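Long-range contacts in nuclear and cytoplasmic polyadenylated RNA-binding protein PUB1 (Saccharomyces cerevisiae, PDB 3MD1), which binds polyadenylated RNA with a preference for poly(U), and T-rich single-stranded DNA, and is represented here by its second RNA recognition motif: residues A[3-9]-A[71-77]; A[9-13]-A[67-71]; A[13-19]-A[30-34]. All coordinates share one frame; numbering follows the deposited sequence.

Interaction 1 of 3, residues A[3-9]-A[71-77]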
ATOM      1  N   ASN A   3       5.294  -8.194   2.635  1.00 12.40           N
ATOM      2  CA  ASN A   3       4.865  -6.804   2.708  1.00 11.25           C
ATOM      3  C   ASN A   3       5.040  -6.065   1.399  1.00 10.11           C
ATOM      4  O   ASN A   3       6.112  -6.106   0.787  1.00 10.62           O
ATOM      5  CB  ASN A   3       5.674  -6.079   3.790  1.00 11.41           C
ATOM      6  CG  ASN A   3       5.584  -6.762   5.134  1.00 12.73           C
ATOM      7  OD1 ASN A   3       6.594  -7.185   5.711  1.00 17.01           O
ATOM      8  ND2 ASN A   3       4.383  -6.887   5.639  1.00 10.42           N
ATOM      9  N   LEU A   4       3.977  -5.373   1.005  1.00  9.09           N
ATOM     10  CA  LEU A   4       3.986  -4.525  -0.178  1.00  7.87           C
ATOM     11  C   LEU A   4       4.153  -3.052   0.172  1.00  7.34           C
ATOM     12  O   LEU A   4       3.482  -2.537   1.087  1.00  7.07           O
ATOM     13  CB  LEU A   4       2.691  -4.701  -0.948  1.00  8.02           C
ATOM     14  CG  LEU A   4       2.343  -6.116  -1.405  1.00  6.17           C
ATOM     15  CD1 LEU A   4       1.013  -6.067  -2.123  1.00  9.41           C
ATOM     16  CD2 LEU A   4       3.428  -6.690  -2.305  1.00  5.22           C
ATOM     17  N   PHE A   5       5.031  -2.381  -0.576  1.00  6.57           N
ATOM     18  CA  PHE A   5       5.109  -0.928  -0.607  1.00  6.57           C
ATOM     19  C   PHE A   5       4.143  -0.425  -1.665  1.00  6.62           C
ATOM     20  O   PHE A   5       4.238  -0.823  -2.828  1.00  7.42           O
ATOM     21  CB  PHE A   5       6.527  -0.470  -0.946  1.00  5.50           C
ATOM     22  CG  PHE A   5       6.665   1.023  -1.098  1.00  5.97           C
ATOM     23  CD1 PHE A   5       6.410   1.662  -2.317  1.00  7.07           C
ATOM     24  CD2 PHE A   5       7.079   1.791  -0.021  1.00  6.50           C
ATOM     25  CE1 PHE A   5       6.553   3.038  -2.445  1.00  6.90           C
ATOM     26  CE2 PHE A   5       7.241   3.173  -0.154  1.00  7.85           C
ATOM     27  CZ  PHE A   5       6.970   3.795  -1.361  1.00  7.39           C
ATOM     28  N   VAL A   6       3.234   0.465  -1.273  1.00  5.92           N
ATOM     29  CA  VAL A   6       2.214   0.974  -2.185  1.00  6.67           C
ATOM     30  C   VAL A   6       2.425   2.476  -2.358  1.00  6.97           C
ATOM     31  O   VAL A   6       2.140   3.275  -1.433  1.00  7.92           O
ATOM     32  CB  VAL A   6       0.776   0.650  -1.688  1.00  6.41           C
ATOM     33  CG1 VAL A   6      -0.268   1.185  -2.655  1.00  8.13           C
ATOM     34  CG2 VAL A   6       0.590  -0.846  -1.495  1.00  8.05           C
ATOM     35  N   GLY A   7       2.963   2.844  -3.515  1.00  6.91           N
ATOM     36  CA  GLY A   7       3.259   4.240  -3.833  1.00  6.90           C
ATOM     37  C   GLY A   7       2.263   4.974  -4.719  1.00  7.37           C
ATOM     38  O   GLY A   7       1.313   4.378  -5.255  1.00  7.79           O
ATOM     39  N   ASP A   8       2.535   6.264  -4.913  1.00  6.82           N
ATOM     40  CA  ASP A   8       1.711   7.141  -5.739  1.00  7.76           C
ATOM     41  C   ASP A   8       0.303   7.264  -5.191  1.00  7.86           C
ATOM     42  O   ASP A   8      -0.666   7.243  -5.947  1.00  7.72           O
ATOM     43  CB  ASP A   8       1.674   6.661  -7.200  1.00  7.12           C
ATOM     44  CG  ASP A   8       1.061   7.680  -8.127  1.00 10.24           C
ATOM     45  OD1 ASP A   8       1.328   8.892  -7.943  1.00  9.35           O
ATOM     46  OD2 ASP A   8       0.317   7.262  -9.052  1.00  8.83           O
ATOM     47  N   LEU A   9       0.201   7.392  -3.867  1.00  7.91           N
ATOM     48  CA  LEU A   9      -1.096   7.582  -3.237  1.00  9.16           C
ATOM     49  C   LEU A   9      -1.452   9.057  -3.275  1.00  9.35           C
ATOM     50  O   LEU A   9      -0.625   9.913  -2.962  1.00  9.93           O
ATOM     51  CB  LEU A   9      -1.097   7.090  -1.782  1.00  8.69           C
ATOM     52  CG  LEU A   9      -0.834   5.609  -1.492  1.00  8.78           C
ATOM     53  CD1 LEU A   9      -0.871   5.318   0.018  1.00  7.39           C
ATOM     54  CD2 LEU A   9      -1.843   4.742  -2.218  1.00  8.96           C
ATOM     55  N   ARG A  71      -5.366   8.132  -8.884  1.00 11.00           N
ATOM     56  CA  ARG A  71      -3.930   7.926  -9.047  1.00 10.31           C
ATOM     57  C   ARG A  71      -3.578   6.449  -9.195  1.00  8.95           C
ATOM     58  O   ARG A  71      -4.075   5.614  -8.424  1.00  8.55           O
ATOM     59  CB  ARG A  71      -3.177   8.504  -7.846  1.00 10.73           C
ATOM     60  CG  ARG A  71      -3.317  10.021  -7.672  1.00 12.14           C
ATOM     61  CD  ARG A  71      -2.285  10.816  -8.470  1.00 13.52           C
ATOM     62  NE  ARG A  71      -0.945  10.718  -7.881  1.00 13.83           N
ATOM     63  CZ  ARG A  71      -0.527  11.435  -6.838  1.00 13.11           C
ATOM     64  NH1 ARG A  71       0.702  11.270  -6.374  1.00  9.51           N
ATOM     65  NH2 ARG A  71      -1.338  12.326  -6.264  1.00 12.55           N
ATOM     66  N   PRO A  72      -2.701   6.123 -10.166  1.00  8.10           N
ATOM     67  CA  PRO A  72      -2.320   4.722 -10.351  1.00  7.65           C
ATOM     68  C   PRO A  72      -1.447   4.212  -9.208  1.00  6.36           C
ATOM     69  O   PRO A  72      -0.464   4.845  -8.847  1.00  6.44           O
ATOM     70  CB  PRO A  72      -1.544   4.715 -11.674  1.00  7.01           C
ATOM     71  CG  PRO A  72      -1.151   6.132 -11.924  1.00  8.19           C
ATOM     72  CD  PRO A  72      -2.094   7.021 -11.162  1.00  8.14           C
ATOM     73  N   LEU A  73      -1.820   3.066  -8.650  1.00  6.29           N
ATOM     74  CA  LEU A  73      -1.029   2.451  -7.595  1.00  5.49           C
ATOM     75  C   LEU A  73       0.306   1.989  -8.150  1.00  5.89           C
ATOM     76  O   LEU A  73       0.359   1.327  -9.194  1.00  5.83           O
ATOM     77  CB  LEU A  73      -1.779   1.254  -7.002  1.00  6.09           C
ATOM     78  CG  LEU A  73      -3.077   1.601  -6.259  1.00  5.61           C
ATOM     79  CD1 LEU A  73      -3.961   0.362  -6.161  1.00  5.68           C
ATOM     80  CD2 LEU A  73      -2.797   2.196  -4.878  1.00  7.16           C
ATOM     81  N   ARG A  74       1.381   2.322  -7.440  1.00  5.66           N
ATOM     82  CA  ARG A  74       2.734   1.923  -7.839  1.00  5.95           C
ATOM     83  C   ARG A  74       3.279   1.001  -6.776  1.00  5.21           C
ATOM     84  O   ARG A  74       3.693   1.453  -5.712  1.00  5.35           O
ATOM     85  CB  ARG A  74       3.645   3.147  -7.992  1.00  6.20           C
ATOM     86  CG  ARG A  74       3.172   4.137  -9.008  1.00  8.52           C
ATOM     87  CD  ARG A  74       3.075   3.530 -10.376  1.00 12.18           C
ATOM     88  NE  ARG A  74       2.629   4.524 -11.352  1.00 16.13           N
ATOM     89  CZ  ARG A  74       2.033   4.238 -12.508  1.00 17.37           C
ATOM     90  NH1 ARG A  74       1.779   2.980 -12.854  1.00 17.07           N
ATOM     91  NH2 ARG A  74       1.671   5.227 -13.322  1.00 16.52           N
ATOM     92  N   ILE A  75       3.288  -0.288  -7.059  1.00  5.15           N
ATOM     93  CA  ILE A  75       3.455  -1.285  -6.022  1.00  5.83           C
ATOM     94  C   ILE A  75       4.740  -2.081  -6.204  1.00  6.62           C
ATOM     95  O   ILE A  75       5.079  -2.477  -7.324  1.00  6.58           O
ATOM     96  CB  ILE A  75       2.214  -2.239  -5.979  1.00  5.52           C
ATOM     97  CG1 ILE A  75       0.910  -1.436  -5.904  1.00  5.03           C
ATOM     98  CG2 ILE A  75       2.302  -3.167  -4.777  1.00  6.15           C
ATOM     99  CD1 ILE A  75      -0.354  -2.291  -6.078  1.00  5.92           C
ATOM    100  N   ASN A  76       5.458  -2.296  -5.105  0.50  7.16           N
ATOM    101  CA  ASN A  76       6.628  -3.172  -5.110  0.50  7.72           C
ATOM    102  C   ASN A  76       6.789  -3.864  -3.770  0.50  8.32           C
ATOM    103  O   ASN A  76       6.077  -3.552  -2.816  0.50  8.34           O
ATOM    104  CB  ASN A  76       7.901  -2.409  -5.508  0.50  7.96           C
ATOM    105  CG  ASN A  76       8.188  -1.227  -4.604  0.50  8.28           C
ATOM    106  OD1 ASN A  76       7.967  -0.082  -4.983  0.50 10.74           O
ATOM    107  ND2 ASN A  76       8.695  -1.497  -3.411  0.50 11.59           N
ATOM    108  N   TRP A  77       7.701  -4.831  -3.709  1.00  8.85           N
ATOM    109  CA  TRP A  77       8.054  -5.449  -2.438  1.00  9.72           C
ATOM    110  C   TRP A  77       8.623  -4.378  -1.514  1.00 10.10           C
ATOM    111  O   TRP A  77       9.451  -3.566  -1.933  1.00 10.51           O
ATOM    112  CB  TRP A  77       9.083  -6.569  -2.654  1.00  9.62           C
ATOM    113  CG  TRP A  77       8.482  -7.770  -3.306  1.00 10.38           C
ATOM    114  CD1 TRP A  77       8.728  -8.229  -4.571  1.00 10.68           C
ATOM    115  CD2 TRP A  77       7.521  -8.667  -2.731  1.00 11.76           C
ATOM    116  NE1 TRP A  77       7.977  -9.354  -4.818  1.00 11.92           N
ATOM    117  CE2 TRP A  77       7.230  -9.649  -3.708  1.00 12.17           C
ATOM    118  CE3 TRP A  77       6.873  -8.736  -1.488  1.00 13.15           C
ATOM    119  CZ2 TRP A  77       6.321 -10.691  -3.480  1.00 12.07           C
ATOM    120  CZ3 TRP A  77       5.966  -9.775  -1.254  1.00 13.79           C
ATOM    121  CH2 TRP A  77       5.697 -10.736  -2.252  1.00 13.79           C
TER
HETATM  122  O   HOH W   1      -2.624   5.281  -6.005  1.00 10.43           O
HETATM  123  O   HOH W   2       0.913  12.043  -3.554  1.00 20.89           O
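Asp8 OD1 is gripped by two nitrogens of one arginine: Arg71 NE and Arg71 NH1 each lie 2.9 Å from Asp8 OD1, a side-on salt bridge in which both donors end on a single oxygen. That oxygen sits near the guanidinium plane, but both nitrogens reach it from one face of the carboxylate, whose plane is turned 54° from the guanidinium. Bends at the second and third torsions of Arg71 fold the chain back to make this grip. The other carboxylate oxygen, Asp8 OD2, lies against the Pro72 ring, 3.2 Å from Pro72 CD, while a water joins the carbonyls of Asp8 and Arg71. Farther along, strands 3-7 and 74-77 run antiparallel at 159°. The hydrogen-bonded pairs are Phe5 with Asn76 and Gly7 with Arg74; Phe5 N meets Asn76 O at 2.7 Å. On the face bearing Phe5, in the conformer given, the Asn76 amide lies beside the aromatic side chain, the two planes 12° apart, with Asn76 OD1 3.5 Å from Phe5 CD1, and Asn76 ND2 donates to Trp77 O. A side chain at Gly7 would be crowded by Phe5 CE1. On the other face, Val6 CG1 packs 3.5 Å from Leu73 CD2, and Leu9 CD2 approaches the same methyl. Leu4 CD2 stands over one face of the Trp77 indole, 4.1 Å from Trp77 CE3. Helix 53-63 covers Ile75 through Met60 and Met63, whereas Phe5 meets the ring of Tyr45 on the opposite face of the sheet, the one that in RRM domains usually binds RNA and probably does so here. This pairing of the central strand 2-7 with the last strand, 71-77, helices behind and aromatic rings in front, is characteristic of the RNA recognition motif fold.

Interaction 2 of 3, residues A[9-13]-A[67-71]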
ATOM      1  N   LEU A   9       0.201   7.392  -3.867  1.00  7.91           N
ATOM      2  CA  LEU A   9      -1.096   7.582  -3.237  1.00  9.16           C
ATOM      3  C   LEU A   9      -1.452   9.057  -3.275  1.00  9.35           C
ATOM      4  O   LEU A   9      -0.625   9.913  -2.962  1.00  9.93           O
ATOM      5  CB  LEU A   9      -1.097   7.090  -1.782  1.00  8.69           C
ATOM      6  CG  LEU A   9      -0.834   5.609  -1.492  1.00  8.78           C
ATOM      7  CD1 LEU A   9      -0.871   5.318   0.018  1.00  7.39           C
ATOM      8  CD2 LEU A   9      -1.843   4.742  -2.218  1.00  8.96           C
ATOM      9  N   ASN A  10      -2.686   9.345  -3.678  1.00 10.71           N
ATOM     10  CA  ASN A  10      -3.285  10.654  -3.440  1.00 10.67           C
ATOM     11  C   ASN A  10      -3.113  11.010  -1.964  1.00 10.94           C
ATOM     12  O   ASN A  10      -3.323  10.159  -1.095  1.00  9.93           O
ATOM     13  CB  ASN A  10      -4.770  10.592  -3.797  1.00 10.98           C
ATOM     14  CG  ASN A  10      -5.416  11.969  -3.920  1.00 11.22           C
ATOM     15  OD1 ASN A  10      -5.184  12.862  -3.104  1.00 11.14           O
ATOM     16  ND2 ASN A  10      -6.250  12.131  -4.934  1.00 13.11           N
ATOM     17  N   VAL A  11      -2.721  12.248  -1.673  1.00 11.31           N
ATOM     18  CA  VAL A  11      -2.581  12.674  -0.269  1.00 12.57           C
ATOM     19  C   VAL A  11      -3.890  12.624   0.534  1.00 12.61           C
ATOM     20  O   VAL A  11      -3.856  12.709   1.772  1.00 12.52           O
ATOM     21  CB  VAL A  11      -1.936  14.075  -0.110  1.00 12.96           C
ATOM     22  CG1 VAL A  11      -0.431  14.023  -0.465  1.00 14.41           C
ATOM     23  CG2 VAL A  11      -2.697  15.126  -0.916  1.00 13.40           C
ATOM     24  N   ASN A  12      -5.025  12.491  -0.158  1.00 12.03           N
ATOM     25  CA  ASN A  12      -6.317  12.313   0.511  1.00 12.64           C
ATOM     26  C   ASN A  12      -6.616  10.860   0.897  1.00 12.35           C
ATOM     27  O   ASN A  12      -7.656  10.575   1.487  1.00 13.41           O
ATOM     28  CB  ASN A  12      -7.472  12.925  -0.310  1.00 12.31           C
ATOM     29  CG  ASN A  12      -7.891  12.062  -1.509  1.00 13.36           C
ATOM     30  OD1 ASN A  12      -7.294  11.022  -1.800  1.00 13.25           O
ATOM     31  ND2 ASN A  12      -8.921  12.504  -2.211  1.00 12.51           N
ATOM     32  N   VAL A  13      -5.702   9.944   0.570  1.00 12.90           N
ATOM     33  CA  VAL A  13      -5.898   8.546   0.939  1.00 12.54           C
ATOM     34  C   VAL A  13      -5.457   8.342   2.382  1.00 12.24           C
ATOM     35  O   VAL A  13      -4.283   8.528   2.711  1.00 12.35           O
ATOM     36  CB  VAL A  13      -5.138   7.577  -0.008  1.00 12.05           C
ATOM     37  CG1 VAL A  13      -5.119   6.169   0.561  1.00 12.63           C
ATOM     38  CG2 VAL A  13      -5.784   7.577  -1.403  1.00 11.89           C
ATOM     39  N   ASP A  67      -6.182   2.377 -10.541  1.00 12.51           N
ATOM     40  CA  ASP A  67      -6.443   3.687  -9.928  1.00 13.59           C
ATOM     41  C   ASP A  67      -7.099   3.624  -8.554  1.00 13.71           C
ATOM     42  O   ASP A  67      -8.054   2.883  -8.332  1.00 14.91           O
ATOM     43  CB  ASP A  67      -7.276   4.570 -10.864  1.00 14.50           C
ATOM     44  CG  ASP A  67      -6.426   5.312 -11.892  1.00 15.84           C
ATOM     45  OD1 ASP A  67      -5.194   5.094 -11.944  1.00 19.29           O
ATOM     46  OD2 ASP A  67      -6.991   6.119 -12.645  1.00 19.82           O
ATOM     47  N   LEU A  68      -6.572   4.429  -7.638  1.00 13.09           N
ATOM     48  CA  LEU A  68      -7.204   4.675  -6.354  1.00 13.26           C
ATOM     49  C   LEU A  68      -7.267   6.182  -6.184  1.00 13.24           C
ATOM     50  O   LEU A  68      -6.246   6.856  -6.269  1.00 14.01           O
ATOM     51  CB  LEU A  68      -6.386   4.049  -5.223  1.00 12.44           C
ATOM     52  CG  LEU A  68      -6.910   4.323  -3.807  1.00 12.55           C
ATOM     53  CD1 LEU A  68      -8.305   3.722  -3.601  1.00 13.14           C
ATOM     54  CD2 LEU A  68      -5.900   3.786  -2.796  1.00 11.37           C
ATOM     55  N   ASN A  69      -8.478   6.712  -5.962  1.00 14.08           N
ATOM     56  CA  ASN A  69      -8.666   8.161  -5.861  1.00 13.98           C
ATOM     57  C   ASN A  69      -7.931   8.919  -6.976  1.00 13.55           C
ATOM     58  O   ASN A  69      -7.287   9.935  -6.733  1.00 14.34           O
ATOM     59  CB  ASN A  69      -8.262   8.679  -4.470  1.00 13.82           C
ATOM     60  CG  ASN A  69      -9.214   8.227  -3.368  1.00 13.84           C
ATOM     61  OD1 ASN A  69     -10.074   7.369  -3.579  1.00 15.90           O
ATOM     62  ND2 ASN A  69      -9.069   8.818  -2.187  1.00 14.10           N
ATOM     63  N   GLY A  70      -8.031   8.401  -8.198  1.00 13.36           N
ATOM     64  CA  GLY A  70      -7.541   9.097  -9.379  1.00 12.40           C
ATOM     65  C   GLY A  70      -6.069   8.920  -9.702  1.00 12.00           C
ATOM     66  O   GLY A  70      -5.578   9.490 -10.684  1.00 12.54           O
ATOM     67  N   ARG A  71      -5.366   8.132  -8.884  1.00 11.00           N
ATOM     68  CA  ARG A  71      -3.930   7.926  -9.047  1.00 10.31           C
ATOM     69  C   ARG A  71      -3.578   6.449  -9.195  1.00  8.95           C
ATOM     70  O   ARG A  71      -4.075   5.614  -8.424  1.00  8.55           O
ATOM     71  CB  ARG A  71      -3.177   8.504  -7.846  1.00 10.73           C
ATOM     72  CG  ARG A  71      -3.317  10.021  -7.672  1.00 12.14           C
ATOM     73  CD  ARG A  71      -2.285  10.816  -8.470  1.00 13.52           C
ATOM     74  NE  ARG A  71      -0.945  10.718  -7.881  1.00 13.83           N
ATOM     75  CZ  ARG A  71      -0.527  11.435  -6.838  1.00 13.11           C
ATOM     76  NH1 ARG A  71       0.702  11.270  -6.374  1.00  9.51           N
ATOM     77  NH2 ARG A  71      -1.338  12.326  -6.264  1.00 12.55           N
TER
HETATM   78  O   HOH W   2       0.913  12.043  -3.554  1.00 20.89           O
HETATM   79  O   HOH W   3      -4.207   6.945  -4.475  1.00 10.14           O
HETATM   80  O   HOH W   4      -1.744  13.765  -3.927  1.00 21.52           O
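Two beta turns of the RNA recognition motif meet here: a type I turn from Asn10 to Val13, leading into helix 15-22, and a type I' turn from Leu68 to Arg71, closing a hairpin. Asn10 ND2 donates to Asn69 O at 3.0 Å; the bond is nearly straight, 164° at the hydrogen, and lies in the carbonyl plane. With CG trans to the backbone N (chi1 -166°), the same amide also turns its OD1 toward Asn12 N, 3.0 Å from Asn10 OD1, forming an Asx turn. One amide thus braces its own turn and holds the facing one. A second bond returns across the gap, from Asn69 ND2 to Asn12 OD1 at 2.9 Å; the donor stands above the plane of the Asn12 amide, and the two amide planes are turned 83° from each other. Water 3 links Asn10 N to Leu68 O, and water 4 links Val11 N to Arg71 NH2, an arginine whose main polar partner is Asp8. Beneath this polar layer, Leu68 CD2 lies 4.0 Å from Val13 CG2. Leu68 also packs on Leu73 of strand 71-77, and the hairpin, which forms this edge of the sheet, meets Thr17 of helix 15-22 through Leu68 and Asn69.

Interaction 3 of 3, residues A[13-19]-A[30-34]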
ATOM      1  N   VAL A  13      -5.702   9.944   0.570  1.00 12.90           N
ATOM      2  CA  VAL A  13      -5.898   8.546   0.939  1.00 12.54           C
ATOM      3  C   VAL A  13      -5.457   8.342   2.382  1.00 12.24           C
ATOM      4  O   VAL A  13      -4.283   8.528   2.711  1.00 12.35           O
ATOM      5  CB  VAL A  13      -5.138   7.577  -0.008  1.00 12.05           C
ATOM      6  CG1 VAL A  13      -5.119   6.169   0.561  1.00 12.63           C
ATOM      7  CG2 VAL A  13      -5.784   7.577  -1.403  1.00 11.89           C
ATOM      8  N   ASP A  14      -6.410   7.995   3.243  1.00 12.20           N
ATOM      9  CA  ASP A  14      -6.097   7.685   4.636  1.00 11.94           C
ATOM     10  C   ASP A  14      -6.050   6.171   4.844  1.00 12.11           C
ATOM     11  O   ASP A  14      -6.219   5.401   3.887  1.00 12.42           O
ATOM     12  CB  ASP A  14      -7.104   8.355   5.592  1.00 12.31           C
ATOM     13  CG  ASP A  14      -8.549   8.024   5.265  1.00 11.94           C
ATOM     14  OD1 ASP A  14      -8.819   7.142   4.410  1.00 11.40           O
ATOM     15  OD2 ASP A  14      -9.436   8.661   5.873  1.00 12.30           O
ATOM     16  N   ASP A  15      -5.800   5.746   6.084  1.00 12.47           N
ATOM     17  CA  ASP A  15      -5.703   4.319   6.394  1.00 12.60           C
ATOM     18  C   ASP A  15      -6.952   3.569   5.945  1.00 12.51           C
ATOM     19  O   ASP A  15      -6.849   2.513   5.333  1.00 12.39           O
ATOM     20  CB  ASP A  15      -5.485   4.091   7.893  1.00 12.14           C
ATOM     21  CG  ASP A  15      -4.062   4.385   8.335  1.00 14.06           C
ATOM     22  OD1 ASP A  15      -3.176   4.503   7.463  1.00 13.49           O
ATOM     23  OD2 ASP A  15      -3.834   4.490   9.565  1.00 15.67           O
ATOM     24  N   GLU A  16      -8.123   4.133   6.243  1.00 12.63           N
ATOM     25  CA  GLU A  16      -9.401   3.516   5.872  1.00 13.06           C
ATOM     26  C   GLU A  16      -9.511   3.253   4.369  1.00 13.17           C
ATOM     27  O   GLU A  16      -9.892   2.158   3.949  1.00 13.62           O
ATOM     28  CB  GLU A  16     -10.575   4.372   6.354  1.00 12.89           C
ATOM     29  CG  GLU A  16     -11.952   3.756   6.133  1.00 14.09           C
ATOM     30  CD  GLU A  16     -13.074   4.721   6.466  0.60 14.95           C
ATOM     31  OE1 GLU A  16     -14.209   4.504   5.992  0.60 15.51           O
ATOM     32  OE2 GLU A  16     -12.822   5.701   7.200  0.60 15.38           O
ATOM     33  N   THR A  17      -9.163   4.260   3.568  1.00 13.51           N
ATOM     34  CA  THR A  17      -9.192   4.151   2.110  1.00 13.61           C
ATOM     35  C   THR A  17      -8.227   3.077   1.592  1.00 13.60           C
ATOM     36  O   THR A  17      -8.601   2.226   0.772  1.00 13.17           O
ATOM     37  CB  THR A  17      -8.940   5.537   1.444  1.00 13.48           C
ATOM     38  OG1 THR A  17      -9.955   6.461   1.879  1.00 14.50           O
ATOM     39  CG2 THR A  17      -8.991   5.424  -0.083  1.00 13.86           C
ATOM     40  N   LEU A  18      -6.993   3.101   2.090  1.00 13.60           N
ATOM     41  CA  LEU A  18      -5.989   2.123   1.676  1.00 13.34           C
ATOM     42  C   LEU A  18      -6.404   0.698   2.059  1.00 14.13           C
ATOM     43  O   LEU A  18      -6.367  -0.209   1.226  1.00 14.21           O
ATOM     44  CB  LEU A  18      -4.609   2.472   2.238  1.00 13.32           C
ATOM     45  CG  LEU A  18      -3.519   1.446   1.903  1.00 11.78           C
ATOM     46  CD1 LEU A  18      -3.196   1.402   0.395  1.00 12.70           C
ATOM     47  CD2 LEU A  18      -2.273   1.687   2.745  1.00 10.99           C
ATOM     48  N   ARG A  19      -6.835   0.515   3.307  1.00 14.56           N
ATOM     49  CA  ARG A  19      -7.280  -0.806   3.782  1.00 15.34           C
ATOM     50  C   ARG A  19      -8.439  -1.365   2.977  1.00 15.76           C
ATOM     51  O   ARG A  19      -8.431  -2.543   2.625  1.00 15.97           O
ATOM     52  CB  ARG A  19      -7.652  -0.753   5.257  1.00 15.38           C
ATOM     53  CG  ARG A  19      -6.449  -0.651   6.154  1.00 15.81           C
ATOM     54  CD  ARG A  19      -6.818  -0.042   7.473  1.00 15.31           C
ATOM     55  NE  ARG A  19      -5.631   0.146   8.292  1.00 16.28           N
ATOM     56  CZ  ARG A  19      -5.602   0.799   9.447  1.00 15.27           C
ATOM     57  NH1 ARG A  19      -6.710   1.352   9.934  1.00 15.60           N
ATOM     58  NH2 ARG A  19      -4.456   0.904  10.108  1.00 14.52           N
ATOM     59  N   SER A  30      -3.015  -6.312   7.200  1.00 13.95           N
ATOM     60  CA  SER A  30      -3.068  -4.917   7.634  1.00 13.85           C
ATOM     61  C   SER A  30      -2.624  -3.951   6.540  1.00 12.98           C
ATOM     62  O   SER A  30      -2.000  -4.356   5.557  1.00 12.62           O
ATOM     63  CB  SER A  30      -2.171  -4.733   8.865  1.00 13.90           C
ATOM     64  OG  SER A  30      -0.860  -5.202   8.585  1.00 17.10           O
ATOM     65  N   GLY A  31      -2.954  -2.674   6.714  1.00 12.44           N
ATOM     66  CA  GLY A  31      -2.454  -1.605   5.837  1.00 12.22           C
ATOM     67  C   GLY A  31      -2.242  -0.293   6.575  1.00 11.60           C
ATOM     68  O   GLY A  31      -2.984   0.017   7.510  1.00 12.34           O
ATOM     69  N   HIS A  32      -1.225   0.472   6.171  1.00 11.05           N
ATOM     70  CA  HIS A  32      -0.918   1.780   6.792  1.00 10.65           C
ATOM     71  C   HIS A  32      -0.452   2.800   5.769  1.00 10.80           C
ATOM     72  O   HIS A  32       0.414   2.507   4.937  1.00 10.51           O
ATOM     73  CB  HIS A  32       0.207   1.666   7.830  1.00 10.71           C
ATOM     74  CG  HIS A  32      -0.116   0.796   8.991  1.00 11.24           C
ATOM     75  ND1 HIS A  32       0.227  -0.539   9.036  1.00 12.43           N
ATOM     76  CD2 HIS A  32      -0.733   1.070  10.162  1.00 12.90           C
ATOM     77  CE1 HIS A  32      -0.178  -1.052  10.183  1.00 10.69           C
ATOM     78  NE2 HIS A  32      -0.754  -0.096  10.889  1.00 14.46           N
ATOM     79  N   VAL A  33      -0.998   4.009   5.853  1.00 10.37           N
ATOM     80  CA  VAL A  33      -0.492   5.119   5.062  1.00 10.27           C
ATOM     81  C   VAL A  33       0.581   5.827   5.867  1.00 10.59           C
ATOM     82  O   VAL A  33       0.358   6.162   7.035  1.00 10.32           O
ATOM     83  CB  VAL A  33      -1.605   6.134   4.689  1.00 10.41           C
ATOM     84  CG1 VAL A  33      -1.020   7.335   3.981  1.00 11.26           C
ATOM     85  CG2 VAL A  33      -2.652   5.490   3.815  1.00 10.97           C
ATOM     86  N   MET A  34       1.739   6.052   5.250  1.00 10.21           N
ATOM     87  CA  MET A  34       2.829   6.796   5.890  1.00 10.68           C
ATOM     88  C   MET A  34       2.606   8.294   5.884  1.00 10.49           C
ATOM     89  O   MET A  34       2.177   8.882   4.894  1.00 10.71           O
ATOM     90  CB  MET A  34       4.173   6.482   5.237  1.00 10.92           C
ATOM     91  CG  MET A  34       4.490   5.020   5.230  1.00 12.59           C
ATOM     92  SD  MET A  34       4.385   4.358   6.886  1.00 18.16           S
ATOM     93  CE  MET A  34       5.853   5.094   7.582  1.00 13.44           C
TER
HETATM   94  O   HOH W   5      -2.024   7.335   8.317  1.00 17.73           O
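Asp15 OD1 takes the backbone N-H of Val33 at 2.8 Å and 176°, a nearly straight bond between the first turn of helix 15-22 and strand 28-35, an outermost strand of the RNA recognition motif sheet. Val33 N approaches almost in line with the carboxylate C-O bond. One turn on, Arg19 NE donates to Gly31 O at 2.8 Å. Arg19 NH2 adds a weak second bond to Gly31 O at 3.1 Å. The chain, extended from CG to NE, brings NE to that carbonyl oxygen. Asp15 CB sits over the centre of the guanidinium, 3.6 Å above the plane, while His32 approaches its edge, the ring turned 79° from it. A methionine in place of Arg19 would probably leave Gly31 O without its side-chain donors. A CB at Gly31 would probably be tight against Arg19 CG. Alongside these bonds, Val33 CG2 lies 3.9 Å from Leu18 CB and also touches the Asp14 carbonyl, and Leu18 CD2 packs against the carbonyl of His32. Farther out, strand 45-50 pairs with the strand through Phe47 and Tyr45. The helix start is fixed by Asp14 as N-cap: Asp14 OD1 accepts from Thr17 N at 3.0 Å and from Thr17 OG1 at 2.9 Å, the two donors reaching it from opposite faces of the carboxylate plane.

The three contacts follow one chain path: strand 2-7 in interaction 1 runs through the loop of interaction 2 into the helix of interaction 3. Their centres stand about 11 to 12 Å apart. Interactions 1 and 2 share Leu9, Arg71 and water 2, and Leu73 CD2 lies 4.1 Å from Leu68 CB. Interactions 2 and 3 share Val13, with Leu68 CD1 4.0 Å from Thr17 CG2. Leu9 CD1 to Val33 CG2 and Val6 CG1 to Leu18 CD1, both 4.2 Å, join interactions 1 and 3 by apolar packing. The probable RNA-binding face, with Phe5, belongs to interaction 1, while the helix of interaction 3 packs on the other face of the sheet.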